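Local coordinates for signal recognition particle subunit srp14 (Schizosaccharomyces pombe, PDB 2W9J), which probably binds 7SL RNA as a subunit of the fungal signal recognition particle, which targets secretory and membrane proteins to the endoplasmic reticulum during translation, at residues L2-F8 against I58-V62. Residues are numbered along the deposited sequence.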
ATOM      1  N   LEU A   2     -10.323  -4.932  -3.733  1.00 39.48           N
ATOM      2  CA  LEU A   2      -9.815  -3.577  -3.573  1.00 39.20           C
ATOM      3  C   LEU A   2     -10.064  -3.062  -2.165  1.00 39.10           C
ATOM      4  O   LEU A   2     -11.185  -3.064  -1.686  1.00 39.33           O
ATOM      5  CB  LEU A   2     -10.438  -2.638  -4.598  1.00 39.12           C
ATOM      6  CG  LEU A   2      -9.773  -1.268  -4.701  1.00 38.80           C
ATOM      7  CD1 LEU A   2      -8.457  -1.389  -5.445  1.00 38.19           C
ATOM      8  CD2 LEU A   2     -10.715  -0.314  -5.403  1.00 39.05           C
ATOM      9  N   LEU A   3      -9.007  -2.642  -1.501  1.00 39.29           N
ATOM     10  CA  LEU A   3      -9.105  -2.182  -0.127  1.00 40.04           C
ATOM     11  C   LEU A   3      -9.105  -0.661  -0.068  1.00 40.83           C
ATOM     12  O   LEU A   3      -8.568   0.008  -0.963  1.00 40.93           O
ATOM     13  CB  LEU A   3      -7.922  -2.706   0.701  1.00 39.52           C
ATOM     14  CG  LEU A   3      -7.603  -4.205   0.720  1.00 38.50           C
ATOM     15  CD1 LEU A   3      -6.136  -4.439   1.095  1.00 36.62           C
ATOM     16  CD2 LEU A   3      -8.533  -4.962   1.651  1.00 35.72           C
ATOM     17  N   SER A   4      -9.698  -0.122   0.993  1.00 41.51           N
ATOM     18  CA  SER A   4      -9.541   1.288   1.307  1.00 42.24           C
ATOM     19  C   SER A   4      -8.087   1.531   1.687  1.00 42.63           C
ATOM     20  O   SER A   4      -7.380   0.606   2.087  1.00 42.59           O
ATOM     21  CB  SER A   4     -10.463   1.701   2.460  1.00 42.38           C
ATOM     22  OG  SER A   4     -10.138   1.006   3.655  1.00 43.03           O
ATOM     23  N   ASN A   5      -7.650   2.778   1.541  1.00 43.35           N
ATOM     24  CA  ASN A   5      -6.319   3.198   1.930  1.00 44.17           C
ATOM     25  C   ASN A   5      -5.954   2.786   3.358  1.00 45.31           C
ATOM     26  O   ASN A   5      -4.877   2.228   3.586  1.00 46.14           O
ATOM     27  CB  ASN A   5      -6.182   4.708   1.759  1.00 43.70           C
ATOM     28  CG  ASN A   5      -6.500   5.165   0.345  1.00 43.46           C
ATOM     29  OD1 ASN A   5      -6.837   4.350  -0.518  1.00 42.56           O
ATOM     30  ND2 ASN A   5      -6.393   6.476   0.099  1.00 41.08           N
ATOM     31  N   GLU A   6      -6.847   3.040   4.309  1.00 46.02           N
ATOM     32  CA  GLU A   6      -6.569   2.744   5.710  1.00 46.83           C
ATOM     33  C   GLU A   6      -6.435   1.239   5.952  1.00 46.92           C
ATOM     34  O   GLU A   6      -5.609   0.811   6.742  1.00 47.55           O
ATOM     35  CB  GLU A   6      -7.592   3.426   6.643  1.00 46.93           C
ATOM     36  CG  GLU A   6      -7.425   4.973   6.681  1.00 49.41           C
ATOM     37  CD  GLU A   6      -8.459   5.740   7.547  1.00 52.89           C
ATOM     38  OE1 GLU A   6      -9.561   5.209   7.841  1.00 53.80           O
ATOM     39  OE2 GLU A   6      -8.163   6.904   7.928  1.00 53.89           O
ATOM     40  N   GLU A   7      -7.209   0.431   5.243  1.00 47.31           N
ATOM     41  CA  GLU A   7      -7.055  -1.028   5.327  1.00 47.65           C
ATOM     42  C   GLU A   7      -5.798  -1.555   4.602  1.00 47.18           C
ATOM     43  O   GLU A   7      -5.173  -2.504   5.069  1.00 47.45           O
ATOM     44  CB  GLU A   7      -8.321  -1.746   4.833  1.00 47.86           C
ATOM     45  CG  GLU A   7      -8.402  -3.227   5.210  1.00 49.98           C
ATOM     46  CD  GLU A   7      -8.224  -3.471   6.714  1.00 53.12           C
ATOM     47  OE1 GLU A   7      -8.933  -2.815   7.516  1.00 54.38           O
ATOM     48  OE2 GLU A   7      -7.375  -4.318   7.097  1.00 53.91           O
ATOM     49  N   PHE A   8      -5.434  -0.941   3.477  1.00 46.57           N
ATOM     50  CA  PHE A   8      -4.236  -1.331   2.721  1.00 46.09           C
ATOM     51  C   PHE A   8      -2.988  -1.151   3.569  1.00 46.51           C
ATOM     52  O   PHE A   8      -2.119  -2.015   3.594  1.00 47.06           O
ATOM     53  CB  PHE A   8      -4.120  -0.482   1.461  1.00 45.73           C
ATOM     54  CG  PHE A   8      -2.872  -0.736   0.647  1.00 43.37           C
ATOM     55  CD1 PHE A   8      -2.882  -1.661  -0.392  1.00 41.85           C
ATOM     56  CD2 PHE A   8      -1.716  -0.011   0.870  1.00 40.56           C
ATOM     57  CE1 PHE A   8      -1.749  -1.886  -1.157  1.00 38.86           C
ATOM     58  CE2 PHE A   8      -0.580  -0.233   0.102  1.00 39.81           C
ATOM     59  CZ  PHE A   8      -0.601  -1.162  -0.911  1.00 38.76           C
ATOM     60  N   ILE A  58      -2.043  -7.083  -2.374  1.00 44.03           N
ATOM     61  CA  ILE A  58      -3.058  -6.164  -1.816  1.00 42.63           C
ATOM     62  C   ILE A  58      -3.178  -4.884  -2.662  1.00 42.11           C
ATOM     63  O   ILE A  58      -2.214  -4.462  -3.293  1.00 41.88           O
ATOM     64  CB  ILE A  58      -2.810  -5.828  -0.323  1.00 42.45           C
ATOM     65  CG1 ILE A  58      -1.347  -5.425  -0.084  1.00 41.72           C
ATOM     66  CG2 ILE A  58      -3.227  -7.012   0.566  1.00 42.12           C
ATOM     67  CD1 ILE A  58      -1.109  -4.719   1.219  1.00 39.95           C
ATOM     68  N   SER A  59      -4.363  -4.283  -2.691  1.00 41.65           N
ATOM     69  CA  SER A  59      -4.654  -3.203  -3.641  1.00 41.33           C
ATOM     70  C   SER A  59      -5.416  -2.078  -3.004  1.00 41.09           C
ATOM     71  O   SER A  59      -6.250  -2.310  -2.128  1.00 41.01           O
ATOM     72  CB  SER A  59      -5.541  -3.705  -4.758  1.00 41.13           C
ATOM     73  OG  SER A  59      -4.893  -4.687  -5.519  1.00 43.03           O
ATOM     74  N   THR A  60      -5.156  -0.866  -3.485  1.00 40.52           N
ATOM     75  CA  THR A  60      -5.956   0.294  -3.118  1.00 40.36           C
ATOM     76  C   THR A  60      -5.885   1.371  -4.195  1.00 40.57           C
ATOM     77  O   THR A  60      -4.915   1.431  -4.966  1.00 41.40           O
ATOM     78  CB  THR A  60      -5.553   0.851  -1.725  1.00 40.42           C
ATOM     79  OG1 THR A  60      -6.585   1.713  -1.238  1.00 40.55           O
ATOM     80  CG2 THR A  60      -4.217   1.587  -1.756  1.00 39.52           C
ATOM     81  N   VAL A  61      -6.923   2.196  -4.286  1.00 40.20           N
ATOM     82  CA  VAL A  61      -6.893   3.317  -5.212  1.00 39.97           C
ATOM     83  C   VAL A  61      -6.699   4.608  -4.436  1.00 40.17           C
ATOM     84  O   VAL A  61      -7.530   4.980  -3.594  1.00 39.86           O
ATOM     85  CB  VAL A  61      -8.150   3.407  -6.089  1.00 39.98           C
ATOM     86  CG1 VAL A  61      -8.104   4.659  -6.945  1.00 39.21           C
ATOM     87  CG2 VAL A  61      -8.264   2.176  -6.982  1.00 40.52           C
ATOM     88  N   VAL A  62      -5.590   5.278  -4.731  1.00 40.20           N
ATOM     89  CA  VAL A  62      -5.251   6.529  -4.075  1.00 40.36           C
ATOM     90  C   VAL A  62      -5.578   7.724  -4.964  1.00 40.76           C
ATOM     91  O   VAL A  62      -5.048   7.859  -6.068  1.00 40.47           O
ATOM     92  CB  VAL A  62      -3.768   6.564  -3.638  1.00 40.23           C
ATOM     93  CG1 VAL A  62      -3.513   7.787  -2.782  1.00 40.03           C
ATOM     94  CG2 VAL A  62      -3.412   5.292  -2.860  1.00 39.76           C
TER
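Two hydrogen bonds fasten the N-terminal residues to strand 57-63, both through the backbone of Leu3. Leu3 N donates to Ser59 O at 2.8 Å, and Leu3 O accepts from the hydroxyl of Thr60, with Thr60 OG1 2.6 Å from Leu3 O, so that a side chain supplies the second link. Immediately after this anchor the chain turns into helix 5-17: Ser4 is the N-cap, its OG accepting a weak bond from Glu7 N at 3.4 Å, while Phe8 N closes onto Ser4 O at 2.8 Å. The α-β-β-β-α order of the chain is that of the SRP9/14 fold, in which two helices pack on one face of an antiparallel sheet; here the first helix starts against that sheet. Phe8, one turn in, points at the strand, and its ring is clasped by CH-π contacts on opposite faces, with Thr60 CG2 3.9 Å and Ile58 CD1 4.1 Å from the centroid. Phe70 of helix 67-76 also touches this ring, joining both helices to the sheet. Further apolar contacts come from the leucines: Leu3 CD1 lies 3.9 Å from Ile58 CB, whereas Leu2 reaches along the strand past Ser59, its CD2 meeting Val61 CG2 at 3.8 Å.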